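Local coordinates for AimR transcriptional regulator (Bacillus phage phi3T, PDB 5ZVV), which activates transcription of the phage aimX locus as a homodimer, apparently favouring lytic growth until the arbitrium peptide converts it to an inactive monomer and lysogeny follows, at residues E42-L46 and K77-S82; F165-K169 and I200-E204; C271-I276 and L296-Y300; F329-Y333 and Y344-Y350. All blocks are in the same frame, centred on the assembly; numbering follows the deposited sequence.

Contact 1 (E42-L46 and K77-S82); sequences EMENL and KCARQS
Build 77-82 as the regular start of an alpha helix and lay the irregular 42-46 against it, with the CA atoms of N45 and C78 5.5 Å apart. Q81 (chi1 m, chi2 t, chi3 near -41°) uses both ends of its carboxamide: NE2 donates to N45 OD1 (2.8 Å), and OE1 accepts from the backbone L46 N (2.9 Å). A glutamine suits this place because one planar group donates and accepts. N45, extended (-145/140) with a t rotamer, brings OD1 to Q81 and also caps G47 N, where the chain turns into helix 47-56. The arrangement is thus a side-chain helix cap whose loop is tied down by a glutamine. C78, chi1 near -97°, points at the loop; its SG lies 3.7 Å from CB of selenomethionine M43 and 3.8 Å from L46 CD2. L46 (m, t) points at the helix and sets CD1 3.7 Å from S82 CB. A water donates to M43 O (3.0 Å) and E44 O (3.2 Å) and accepts from C78 N (3.0 Å). L46 also packs on Y68 and F69 of helix 61-69, while A79 and S82 face helix 92-103 and R80 reaches helix 108-124.

Contact 2 (F165-K169 and I200-E204); sequences FGLMK and ISLNE
The start of helix 165-173 lies beside the C-terminal end of helix 184-203, and the CA atoms of F165 and I200 mark the register at 6.9 Å. F165 (chi1 m, chi2 near -81°) points its ring across the gap; N203, with chi1 t, lies over one face, its ND2 3.5 Å from F165 CE2. A flat aromatic can receive an amide in this way, and the same ND2 is hydrogen-bonded to D355 O. G166 brings no side chain, and L167 packs on L167 of the second subunit. Selenomethionine M168 (m, t, p), long and flexible, touches I200 CG1 with its CE at 3.7 Å; I200 is m, t. K169 (m, t, p, t) runs its aliphatic part past I200, CG lying 4.0 Å from I200 CG2, and ends in a salt bridge from NZ to E204 OE2 at 3.1 Å. E204 is the first residue to leave helical phi/psi, so the ion pair sits where helix 184-203 ends. An apolar middle with a polar pair at its border, between helix 165-173 and helix 184-203, is consistent with the all-helical TPR-like architecture of the AimR family.

Contact 3 (C271-I276 and L296-Y300); sequences CFLSNI and LRAFY
Phenylalanine and leucine side chains form the centre of this helix pair within the TPR-like helical array of AimR. L296 (m, t) puts CD2 3.5 Å from F272 CD1, at the edge of that ring. F272 (chi1 t) also brings CE1 to 4.0 Å from F299 CE2, and I276 CD1 meets the same F299 CE2 at 3.8 Å. Bulky apolar groups suit a buried seam: the short helical segments run nearly parallel, 24° apart, and their axes approach to 9.7 Å. In register, CA atoms pair F272 with L296 (6.1 Å) and N275 with Y300 (5.9 Å). C271, a small side chain pointing at the partner helix, has SG 3.9 Å from L296 CB. N275 (chi1 m), buried at the seam, serves both kinds of neighbour. Its CB makes a CH-pi contact over the F299 face, 3.6 Å from the centroid, whereas its amide is polar: OD1 is hydrogen-bonded to N281 ND2, and ND2 donates a weak bond to L296 O, 3.2 Å long with an angle of only 121°.

Contact 4 (F329-Y333 and Y344-Y350); sequences FYYYY and YYKSIRY
An antiparallel helical hairpin, the repeating unit of TPR-like folds, is formed by helices 324-338 and 341-353, and this contact is the seam between them. The segments run at 168°, with axes only 7.6 Å apart. A small residue suits such closeness: S347 CA lies 4.8 Å from Y331 CA, S347 CB 3.9 Å from Y331 CB, and the S347 hydroxyl is hydrogen-bonded to G328 O. K346 CB makes a CH-pi contact over one face of the Y331 ring (chi1 m, chi2 near -87°), 4.2 Å from its centroid, while K346 NZ leads off to T342 OG1. The Y350 ring (chi1 m) is nearly parallel to that of Y331, planes at 6° and centroids 5.0 Å apart, but slid so that they barely overlap. Y332 (t) brings CD1 to 3.8 Å from CE1 of Y344 (m). Around the hairpin, Y330 and Y333 face helix 291-304, S347 and I348 meet helix 361-369, and Y345, I348 and R349 pack on L379 of the second subunit.

How the contacts relate
From the N terminus the four contacts follow in series; none nests in or crosses another. Contact 1 closes a 30-residue loop, tying the segment before helix 47-56 to helix 77-88. Contact 2, also spanning 30 residues, ties helix 165-173 to helix 184-203; contact 3, spanning 19, ties helix 260-277 to helix 291-304; contact 4 closes the shortest loop, of 10, within the hairpin of helices 324-338 and 341-353. Contact 1 lies farthest from the others, with centres about 34, 45 and 50 Å from contacts 2, 3 and 4. Contacts 3 and 4 join into continuous aromatic packing, F299 CD2 lying 3.4 Å from Y333 CE1. Contacts 2 and 4 both reach the second subunit.

Contact 1 (E42-L46 and K77-S82)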
loop_
_atom_site.group_PDB
_atom_site.type_symbol
_atom_site.label_atom_id
_atom_site.label_comp_id
_atom_site.label_asym_id
_atom_site.label_seq_id
_atom_site.Cartn_x
_atom_site.Cartn_y
_atom_site.Cartn_z
ATOM N N GLU A 42 -35.350 22.864 17.121
ATOM C CA GLU A 42 -34.884 24.241 17.024
ATOM C C GLU A 42 -33.448 24.422 17.490
ATOM O O GLU A 42 -32.949 25.552 17.490
ATOM C CB GLU A 42 -35.801 25.164 17.830
ATOM C CG GLU A 42 -37.250 25.104 17.399
ATOM C CD GLU A 42 -38.189 25.612 18.469
ATOM O OE1 GLU A 42 -37.814 26.559 19.193
ATOM O OE2 GLU A 42 -39.296 25.052 18.594
HETATM N N MSE A 43 -32.777 23.348 17.891
HETATM C CA MSE A 43 -31.384 23.442 18.300
HETATM C C MSE A 43 -30.497 23.768 17.109
HETATM O O MSE A 43 -30.645 23.188 16.035
HETATM C CB MSE A 43 -30.932 22.144 18.965
HETATM C CG MSE A 43 -31.239 22.099 20.442
HETATM SE SE MSE A 43 -30.174 23.412 21.411
HETATM C CE MSE A 43 -28.502 22.419 21.514
ATOM N N GLU A 44 -29.573 24.703 17.303
ATOM C CA GLU A 44 -28.719 25.141 16.209
ATOM C C GLU A 44 -27.364 24.446 16.216
ATOM O O GLU A 44 -26.841 24.103 15.150
ATOM C CB GLU A 44 -28.540 26.662 16.275
ATOM C CG GLU A 44 -27.802 27.272 15.095
ATOM C CD GLU A 44 -27.948 28.781 15.038
ATOM O OE1 GLU A 44 -28.944 29.303 15.583
ATOM O OE2 GLU A 44 -27.068 29.447 14.454
ATOM N N ASN A 45 -26.799 24.208 17.398
ATOM C CA ASN A 45 -25.490 23.582 17.524
ATOM C C ASN A 45 -25.496 22.691 18.758
ATOM O O ASN A 45 -26.043 23.067 19.796
ATOM C CB ASN A 45 -24.379 24.637 17.628
ATOM C CG ASN A 45 -22.983 24.043 17.485
ATOM O OD1 ASN A 45 -22.762 22.857 17.734
ATOM N ND2 ASN A 45 -22.031 24.875 17.083
ATOM N N LEU A 46 -24.869 21.518 18.642
ATOM C CA LEU A 46 -24.853 20.550 19.729
ATOM C C LEU A 46 -23.682 20.724 20.688
ATOM O O LEU A 46 -23.755 20.229 21.817
ATOM C CB LEU A 46 -24.815 19.123 19.173
ATOM C CG LEU A 46 -26.037 18.598 18.423
ATOM C CD1 LEU A 46 -25.770 17.182 17.939
ATOM C CD2 LEU A 46 -27.272 18.642 19.308
ATOM N N LYS A 77 -28.088 21.297 10.658
ATOM C CA LYS A 77 -26.706 21.027 11.049
ATOM C C LYS A 77 -26.625 20.139 12.288
ATOM O O LYS A 77 -25.723 19.296 12.398
ATOM C CB LYS A 77 -25.974 22.350 11.284
ATOM C CG LYS A 77 -24.812 22.262 12.262
ATOM C CD LYS A 77 -24.489 23.621 12.869
ATOM C CE LYS A 77 -23.660 24.480 11.931
ATOM N NZ LYS A 77 -22.321 23.875 11.680
ATOM N N CYS A 78 -27.559 20.309 13.228
ATOM C CA CYS A 78 -27.512 19.541 14.469
ATOM C C CYS A 78 -27.538 18.040 14.212
ATOM O O CYS A 78 -26.881 17.274 14.925
ATOM C CB CYS A 78 -28.671 19.940 15.378
ATOM S SG CYS A 78 -28.241 21.159 16.628
ATOM N N ALA A 79 -28.287 17.599 13.201
ATOM C CA ALA A 79 -28.350 16.171 12.905
ATOM C C ALA A 79 -27.022 15.659 12.358
ATOM O O ALA A 79 -26.597 14.544 12.687
ATOM C CB ALA A 79 -29.484 15.888 11.921
ATOM N N ARG A 80 -26.351 16.458 11.525
ATOM C CA ARG A 80 -25.043 16.069 11.000
ATOM C C ARG A 80 -24.011 15.980 12.119
ATOM O O ARG A 80 -23.274 14.984 12.235
ATOM C CB ARG A 80 -24.611 17.071 9.930
ATOM C CG ARG A 80 -25.720 17.414 8.950
ATOM C CD ARG A 80 -25.260 18.342 7.833
ATOM N NE ARG A 80 -26.407 18.869 7.101
ATOM C CZ ARG A 80 -26.802 20.135 7.133
ATOM N NH1 ARG A 80 -26.126 21.026 7.840
ATOM N NH2 ARG A 80 -27.868 20.516 6.442
ATOM N N GLN A 81 -23.949 17.016 12.961
ATOM C CA GLN A 81 -23.127 16.937 14.163
ATOM C C GLN A 81 -23.453 15.682 14.959
ATOM O O GLN A 81 -22.549 15.000 15.461
ATOM C CB GLN A 81 -23.333 18.184 15.026
ATOM C CG GLN A 81 -22.856 19.471 14.383
ATOM C CD GLN A 81 -23.118 20.690 15.248
ATOM O OE1 GLN A 81 -24.175 20.812 15.864
ATOM N NE2 GLN A 81 -22.151 21.597 15.301
ATOM N N SER A 82 -24.740 15.345 15.061
ATOM C CA SER A 82 -25.139 14.180 15.842
ATOM C C SER A 82 -24.608 12.892 15.227
ATOM O O SER A 82 -24.213 11.974 15.953
ATOM C CB SER A 82 -26.661 14.122 15.974
ATOM O OG SER A 82 -27.252 13.467 14.867
HETATM O O HOH W 1 -29.192 22.778 13.390
#

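Contact 2 (F165-K169 and I200-E204)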
loop_
_atom_site.group_PDB
_atom_site.type_symbol
_atom_site.label_atom_id
_atom_site.label_comp_id
_atom_site.label_asym_id
_atom_site.label_seq_id
_atom_site.Cartn_x
_atom_site.Cartn_y
_atom_site.Cartn_z
ATOM N N PHE A 165 -0.433 0.690 5.841
ATOM C CA PHE A 165 -0.041 1.903 6.553
ATOM C C PHE A 165 0.410 2.996 5.594
ATOM O O PHE A 165 0.090 4.174 5.798
ATOM C CB PHE A 165 1.057 1.582 7.567
ATOM C CG PHE A 165 0.627 0.617 8.634
ATOM C CD1 PHE A 165 -0.102 1.054 9.726
ATOM C CD2 PHE A 165 0.947 -0.727 8.542
ATOM C CE1 PHE A 165 -0.504 0.168 10.710
ATOM C CE2 PHE A 165 0.550 -1.621 9.521
ATOM C CZ PHE A 165 -0.178 -1.174 10.607
ATOM N N GLY A 166 1.148 2.631 4.543
ATOM C CA GLY A 166 1.557 3.624 3.561
ATOM C C GLY A 166 0.382 4.402 3.006
ATOM O O GLY A 166 0.376 5.636 3.010
ATOM N N LEU A 167 -0.651 3.686 2.556
ATOM C CA LEU A 167 -1.837 4.351 2.034
ATOM C C LEU A 167 -2.600 5.107 3.110
ATOM O O LEU A 167 -3.390 5.995 2.777
ATOM C CB LEU A 167 -2.753 3.340 1.351
ATOM C CG LEU A 167 -2.494 3.274 -0.151
ATOM C CD1 LEU A 167 -3.056 2.003 -0.725
ATOM C CD2 LEU A 167 -3.103 4.483 -0.842
HETATM N N MSE A 168 -2.395 4.778 4.380
HETATM C CA MSE A 168 -2.917 5.625 5.439
HETATM C C MSE A 168 -2.192 6.956 5.354
HETATM O O MSE A 168 -2.816 8.014 5.212
HETATM C CB MSE A 168 -2.722 4.999 6.826
HETATM C CG MSE A 168 -3.566 3.767 7.097
HETATM SE SE MSE A 168 -3.344 3.072 8.912
HETATM C CE MSE A 168 -4.175 4.540 9.902
ATOM N N LYS A 169 -0.858 6.879 5.399
ATOM C CA LYS A 169 -0.044 8.088 5.482
ATOM C C LYS A 169 -0.339 9.024 4.319
ATOM O O LYS A 169 -0.692 10.193 4.523
ATOM C CB LYS A 169 1.437 7.712 5.532
ATOM C CG LYS A 169 1.785 6.824 6.722
ATOM C CD LYS A 169 3.227 6.346 6.685
ATOM C CE LYS A 169 4.200 7.489 6.919
ATOM N NZ LYS A 169 5.609 7.005 6.950
ATOM N N ILE A 200 -0.178 4.966 13.719
ATOM C CA ILE A 200 0.828 4.901 12.660
ATOM C C ILE A 200 2.225 5.065 13.246
ATOM O O ILE A 200 3.143 4.291 12.945
ATOM C CB ILE A 200 0.555 5.965 11.583
ATOM C CG1 ILE A 200 -0.723 5.646 10.808
ATOM C CG2 ILE A 200 1.739 6.074 10.637
ATOM C CD1 ILE A 200 -1.078 6.700 9.783
ATOM N N SER A 201 2.400 6.071 14.105
ATOM C CA SER A 201 3.717 6.354 14.663
ATOM C C SER A 201 4.186 5.230 15.572
ATOM O O SER A 201 5.361 4.848 15.535
ATOM C CB SER A 201 3.690 7.681 15.418
ATOM O OG SER A 201 3.314 8.738 14.553
ATOM N N LEU A 202 3.285 4.689 16.397
ATOM C CA LEU A 202 3.665 3.572 17.256
ATOM C C LEU A 202 4.090 2.365 16.430
ATOM O O LEU A 202 5.047 1.667 16.785
ATOM C CB LEU A 202 2.511 3.206 18.192
ATOM C CG LEU A 202 2.739 2.078 19.204
ATOM C CD1 LEU A 202 1.944 2.356 20.461
ATOM C CD2 LEU A 202 2.340 0.718 18.639
ATOM N N ASN A 203 3.387 2.102 15.326
ATOM C CA ASN A 203 3.721 0.939 14.511
ATOM C C ASN A 203 5.114 1.058 13.906
ATOM O O ASN A 203 5.785 0.040 13.691
ATOM C CB ASN A 203 2.678 0.750 13.412
ATOM C CG ASN A 203 2.848 -0.560 12.670
ATOM O OD1 ASN A 203 2.572 -1.630 13.210
ATOM N ND2 ASN A 203 3.299 -0.482 11.423
ATOM N N GLU A 204 5.566 2.280 13.633
ATOM C CA GLU A 204 6.891 2.524 13.077
ATOM C C GLU A 204 7.958 2.685 14.149
ATOM O O GLU A 204 9.085 3.072 13.826
ATOM C CB GLU A 204 6.868 3.769 12.187
ATOM C CG GLU A 204 6.016 3.628 10.945
ATOM C CD GLU A 204 5.747 4.959 10.279
ATOM O OE1 GLU A 204 6.223 5.989 10.803
ATOM O OE2 GLU A 204 5.061 4.977 9.236
#

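Contact 3 (C271-I276 and L296-Y300)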
loop_
_atom_site.group_PDB
_atom_site.type_symbol
_atom_site.label_atom_id
_atom_site.label_comp_id
_atom_site.label_asym_id
_atom_site.label_seq_id
_atom_site.Cartn_x
_atom_site.Cartn_y
_atom_site.Cartn_z
ATOM N N CYS A 271 -2.054 -7.043 31.402
ATOM C CA CYS A 271 -1.616 -8.427 31.522
ATOM C C CYS A 271 -0.337 -8.661 30.733
ATOM O O CYS A 271 0.612 -9.283 31.230
ATOM C CB CYS A 271 -2.729 -9.363 31.047
ATOM S SG CYS A 271 -2.349 -11.113 31.203
ATOM N N PHE A 272 -0.293 -8.161 29.496
ATOM C CA PHE A 272 0.937 -8.233 28.719
ATOM C C PHE A 272 2.066 -7.485 29.414
ATOM O O PHE A 272 3.197 -7.974 29.486
ATOM C CB PHE A 272 0.716 -7.671 27.315
ATOM C CG PHE A 272 1.908 -7.824 26.415
ATOM C CD1 PHE A 272 2.229 -9.062 25.878
ATOM C CD2 PHE A 272 2.713 -6.738 26.111
ATOM C CE1 PHE A 272 3.328 -9.211 25.049
ATOM C CE2 PHE A 272 3.814 -6.879 25.281
ATOM C CZ PHE A 272 4.121 -8.119 24.750
ATOM N N LEU A 273 1.774 -6.289 29.931
ATOM C CA LEU A 273 2.800 -5.507 30.614
ATOM C C LEU A 273 3.387 -6.273 31.796
ATOM O O LEU A 273 4.612 -6.432 31.905
ATOM C CB LEU A 273 2.212 -4.178 31.081
ATOM C CG LEU A 273 3.191 -3.233 31.773
ATOM C CD1 LEU A 273 4.231 -2.711 30.787
ATOM C CD2 LEU A 273 2.445 -2.090 32.448
ATOM N N SER A 274 2.524 -6.754 32.698
ATOM C CA SER A 274 3.014 -7.414 33.904
ATOM C C SER A 274 3.679 -8.746 33.584
ATOM O O SER A 274 4.606 -9.155 34.291
ATOM C CB SER A 274 1.874 -7.603 34.906
ATOM O OG SER A 274 0.853 -8.436 34.382
ATOM N N ASN A 275 3.223 -9.434 32.535
ATOM C CA ASN A 275 3.941 -10.617 32.066
ATOM C C ASN A 275 5.334 -10.253 31.572
ATOM O O ASN A 275 6.307 -10.962 31.852
ATOM C CB ASN A 275 3.155 -11.308 30.954
ATOM C CG ASN A 275 1.963 -12.075 31.475
ATOM O OD1 ASN A 275 1.884 -12.397 32.661
ATOM N ND2 ASN A 275 1.028 -12.381 30.585
ATOM N N ILE A 276 5.444 -9.146 30.833
ATOM C CA ILE A 276 6.735 -8.704 30.310
ATOM C C ILE A 276 7.699 -8.414 31.452
ATOM O O ILE A 276 8.856 -8.849 31.440
ATOM C CB ILE A 276 6.553 -7.474 29.402
ATOM C CG1 ILE A 276 6.001 -7.888 28.040
ATOM C CG2 ILE A 276 7.869 -6.716 29.234
ATOM C CD1 ILE A 276 6.914 -8.817 27.289
ATOM N N LEU A 296 -2.115 -14.244 26.045
ATOM C CA LEU A 296 -1.658 -13.610 27.277
ATOM C C LEU A 296 -1.743 -14.569 28.456
ATOM O O LEU A 296 -0.858 -14.582 29.321
ATOM C CB LEU A 296 -2.477 -12.349 27.542
ATOM C CG LEU A 296 -2.204 -11.245 26.520
ATOM C CD1 LEU A 296 -3.081 -10.030 26.761
ATOM C CD2 LEU A 296 -0.736 -10.869 26.566
ATOM N N ARG A 297 -2.800 -15.385 28.503
ATOM C CA ARG A 297 -2.928 -16.373 29.570
ATOM C C ARG A 297 -1.821 -17.421 29.484
ATOM O O ARG A 297 -1.263 -17.829 30.511
ATOM C CB ARG A 297 -4.307 -17.029 29.502
ATOM C CG ARG A 297 -4.564 -18.094 30.552
ATOM C CD ARG A 297 -5.966 -18.659 30.410
ATOM N NE ARG A 297 -6.217 -19.734 31.364
ATOM C CZ ARG A 297 -7.335 -20.450 31.409
ATOM N NH1 ARG A 297 -8.318 -20.210 30.548
ATOM N NH2 ARG A 297 -7.470 -21.409 32.314
ATOM N N ALA A 298 -1.489 -17.862 28.269
ATOM C CA ALA A 298 -0.382 -18.800 28.108
ATOM C C ALA A 298 0.941 -18.156 28.501
ATOM O O ALA A 298 1.808 -18.810 29.089
ATOM C CB ALA A 298 -0.331 -19.312 26.668
ATOM N N PHE A 299 1.115 -16.874 28.179
ATOM C CA PHE A 299 2.282 -16.123 28.635
ATOM C C PHE A 299 2.394 -16.169 30.156
ATOM O O PHE A 299 3.451 -16.503 30.708
ATOM C CB PHE A 299 2.169 -14.681 28.130
ATOM C CG PHE A 299 3.452 -13.888 28.182
ATOM C CD1 PHE A 299 4.626 -14.439 28.669
ATOM C CD2 PHE A 299 3.469 -12.574 27.739
ATOM C CE1 PHE A 299 5.795 -13.693 28.714
ATOM C CE2 PHE A 299 4.635 -11.822 27.780
ATOM C CZ PHE A 299 5.798 -12.384 28.269
ATOM N N TYR A 300 1.296 -15.845 30.848
ATOM C CA TYR A 300 1.278 -15.887 32.308
ATOM C C TYR A 300 1.628 -17.276 32.832
ATOM O O TYR A 300 2.424 -17.413 33.772
ATOM C CB TYR A 300 -0.099 -15.444 32.806
ATOM C CG TYR A 300 -0.333 -15.620 34.286
ATOM C CD1 TYR A 300 0.224 -14.741 35.207
ATOM C CD2 TYR A 300 -1.136 -16.650 34.763
ATOM C CE1 TYR A 300 0.001 -14.892 36.561
ATOM C CE2 TYR A 300 -1.364 -16.810 36.114
ATOM C CZ TYR A 300 -0.794 -15.926 37.010
ATOM O OH TYR A 300 -1.017 -16.080 38.361
#

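Contact 4 (F329-Y333 and Y344-Y350)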
loop_
_atom_site.group_PDB
_atom_site.type_symbol
_atom_site.label_atom_id
_atom_site.label_comp_id
_atom_site.label_asym_id
_atom_site.label_seq_id
_atom_site.Cartn_x
_atom_site.Cartn_y
_atom_site.Cartn_z
ATOM N N PHE A 329 3.786 -13.084 18.060
ATOM C CA PHE A 329 3.676 -13.354 19.495
ATOM C C PHE A 329 3.665 -14.853 19.779
ATOM O O PHE A 329 4.347 -15.326 20.699
ATOM C CB PHE A 329 2.423 -12.692 20.066
ATOM C CG PHE A 329 2.505 -11.197 20.128
ATOM C CD1 PHE A 329 3.203 -10.573 21.150
ATOM C CD2 PHE A 329 1.886 -10.415 19.169
ATOM C CE1 PHE A 329 3.282 -9.197 21.211
ATOM C CE2 PHE A 329 1.964 -9.034 19.224
ATOM C CZ PHE A 329 2.662 -8.425 20.246
ATOM N N TYR A 330 2.912 -15.614 18.980
ATOM C CA TYR A 330 2.747 -17.048 19.206
ATOM C C TYR A 330 4.090 -17.766 19.207
ATOM O O TYR A 330 4.413 -18.509 20.144
ATOM C CB TYR A 330 1.818 -17.626 18.135
ATOM C CG TYR A 330 1.703 -19.137 18.116
ATOM C CD1 TYR A 330 0.792 -19.797 18.931
ATOM C CD2 TYR A 330 2.486 -19.900 17.259
ATOM C CE1 TYR A 330 0.679 -21.175 18.907
ATOM C CE2 TYR A 330 2.381 -21.278 17.228
ATOM C CZ TYR A 330 1.477 -21.912 18.053
ATOM O OH TYR A 330 1.374 -23.284 18.020
ATOM N N TYR A 331 4.895 -17.551 18.165
ATOM C CA TYR A 331 6.207 -18.179 18.126
ATOM C C TYR A 331 7.166 -17.578 19.146
ATOM O O TYR A 331 8.128 -18.250 19.536
ATOM C CB TYR A 331 6.805 -18.067 16.724
ATOM C CG TYR A 331 6.031 -18.819 15.663
ATOM C CD1 TYR A 331 6.285 -20.162 15.413
ATOM C CD2 TYR A 331 5.048 -18.186 14.917
ATOM C CE1 TYR A 331 5.580 -20.852 14.446
ATOM C CE2 TYR A 331 4.336 -18.868 13.947
ATOM C CZ TYR A 331 4.607 -20.200 13.716
ATOM O OH TYR A 331 3.904 -20.886 12.751
ATOM N N TYR A 332 6.926 -16.343 19.602
ATOM C CA TYR A 332 7.713 -15.836 20.724
ATOM C C TYR A 332 7.466 -16.662 21.983
ATOM O O TYR A 332 8.408 -17.032 22.692
ATOM C CB TYR A 332 7.405 -14.359 20.976
ATOM C CG TYR A 332 8.073 -13.814 22.220
ATOM C CD1 TYR A 332 9.456 -13.695 22.293
ATOM C CD2 TYR A 332 7.325 -13.424 23.322
ATOM C CE1 TYR A 332 10.073 -13.203 23.427
ATOM C CE2 TYR A 332 7.935 -12.928 24.462
ATOM C CZ TYR A 332 9.307 -12.821 24.508
ATOM O OH TYR A 332 9.920 -12.329 25.637
ATOM N N TYR A 333 6.199 -16.973 22.272
ATOM C CA TYR A 333 5.889 -17.783 23.451
ATOM C C TYR A 333 6.379 -19.218 23.284
ATOM O O TYR A 333 6.921 -19.812 24.230
ATOM C CB TYR A 333 4.386 -17.755 23.721
ATOM C CG TYR A 333 3.835 -16.359 23.877
ATOM C CD1 TYR A 333 4.486 -15.419 24.666
ATOM C CD2 TYR A 333 2.674 -15.972 23.220
ATOM C CE1 TYR A 333 3.988 -14.139 24.807
ATOM C CE2 TYR A 333 2.169 -14.694 23.355
ATOM C CZ TYR A 333 2.833 -13.783 24.150
ATOM O OH TYR A 333 2.332 -12.511 24.284
ATOM N N TYR A 344 12.216 -18.186 17.817
ATOM C CA TYR A 344 12.435 -16.744 17.798
ATOM C C TYR A 344 12.678 -16.235 16.382
ATOM O O TYR A 344 12.270 -15.115 16.050
ATOM C CB TYR A 344 13.602 -16.384 18.717
ATOM C CG TYR A 344 13.351 -16.729 20.168
ATOM C CD1 TYR A 344 12.215 -16.271 20.825
ATOM C CD2 TYR A 344 14.238 -17.529 20.878
ATOM C CE1 TYR A 344 11.977 -16.588 22.151
ATOM C CE2 TYR A 344 14.009 -17.852 22.205
ATOM C CZ TYR A 344 12.875 -17.381 22.834
ATOM O OH TYR A 344 12.644 -17.696 24.156
ATOM N N TYR A 345 13.322 -17.042 15.534
ATOM C CA TYR A 345 13.486 -16.669 14.132
ATOM C C TYR A 345 12.134 -16.551 13.439
ATOM O O TYR A 345 11.873 -15.583 12.715
ATOM C CB TYR A 345 14.369 -17.692 13.413
ATOM C CG TYR A 345 15.763 -17.841 13.989
ATOM C CD1 TYR A 345 16.356 -16.810 14.710
ATOM C CD2 TYR A 345 16.486 -19.014 13.808
ATOM C CE1 TYR A 345 17.629 -16.944 15.235
ATOM C CE2 TYR A 345 17.758 -19.157 14.331
ATOM C CZ TYR A 345 18.324 -18.119 15.042
ATOM O OH TYR A 345 19.589 -18.257 15.564
ATOM N N LYS A 346 11.253 -17.532 13.657
ATOM C CA LYS A 346 9.929 -17.486 13.045
ATOM C C LYS A 346 9.111 -16.321 13.588
ATOM O O LYS A 346 8.400 -15.648 12.831
ATOM C CB LYS A 346 9.200 -18.813 13.265
ATOM C CG LYS A 346 9.846 -19.995 12.552
ATOM C CD LYS A 346 8.881 -21.164 12.396
ATOM C CE LYS A 346 9.017 -22.171 13.524
ATOM N NZ LYS A 346 10.324 -22.882 13.474
ATOM N N SER A 347 9.201 -16.069 14.897
ATOM C CA SER A 347 8.565 -14.890 15.476
ATOM C C SER A 347 9.026 -13.621 14.770
ATOM O O SER A 347 8.211 -12.757 14.419
ATOM C CB SER A 347 8.867 -14.817 16.974
ATOM O OG SER A 347 8.545 -13.539 17.498
ATOM N N ILE A 348 10.337 -13.500 14.543
ATOM C CA ILE A 348 10.869 -12.341 13.832
ATOM C C ILE A 348 10.281 -12.257 12.431
ATOM O O ILE A 348 9.879 -11.180 11.976
ATOM C CB ILE A 348 12.409 -12.396 13.794
ATOM C CG1 ILE A 348 12.986 -12.171 15.191
ATOM C CG2 ILE A 348 12.961 -11.363 12.818
ATOM C CD1 ILE A 348 14.469 -12.417 15.282
ATOM N N ARG A 349 10.209 -13.392 11.729
ATOM C CA ARG A 349 9.701 -13.373 10.360
ATOM C C ARG A 349 8.242 -12.938 10.314
ATOM O O ARG A 349 7.822 -12.243 9.380
ATOM C CB ARG A 349 9.876 -14.746 9.711
ATOM C CG ARG A 349 11.326 -15.097 9.424
ATOM C CD ARG A 349 11.468 -16.477 8.799
ATOM N NE ARG A 349 12.872 -16.821 8.585
ATOM C CZ ARG A 349 13.558 -16.508 7.490
ATOM N NH1 ARG A 349 12.971 -15.844 6.502
ATOM N NH2 ARG A 349 14.834 -16.858 7.382
ATOM N N TYR A 350 7.455 -13.317 11.321
ATOM C CA TYR A 350 6.051 -12.923 11.310
ATOM C C TYR A 350 5.865 -11.468 11.727
ATOM O O TYR A 350 4.992 -10.777 11.189
ATOM C CB TYR A 350 5.235 -13.862 12.195
ATOM C CG TYR A 350 4.890 -15.154 11.493
ATOM C CD1 TYR A 350 3.974 -15.171 10.448
ATOM C CD2 TYR A 350 5.484 -16.353 11.864
ATOM C CE1 TYR A 350 3.657 -16.346 9.795
ATOM C CE2 TYR A 350 5.174 -17.533 11.216
ATOM C CZ TYR A 350 4.257 -17.524 10.182
ATOM O OH TYR A 350 3.938 -18.698 9.533
#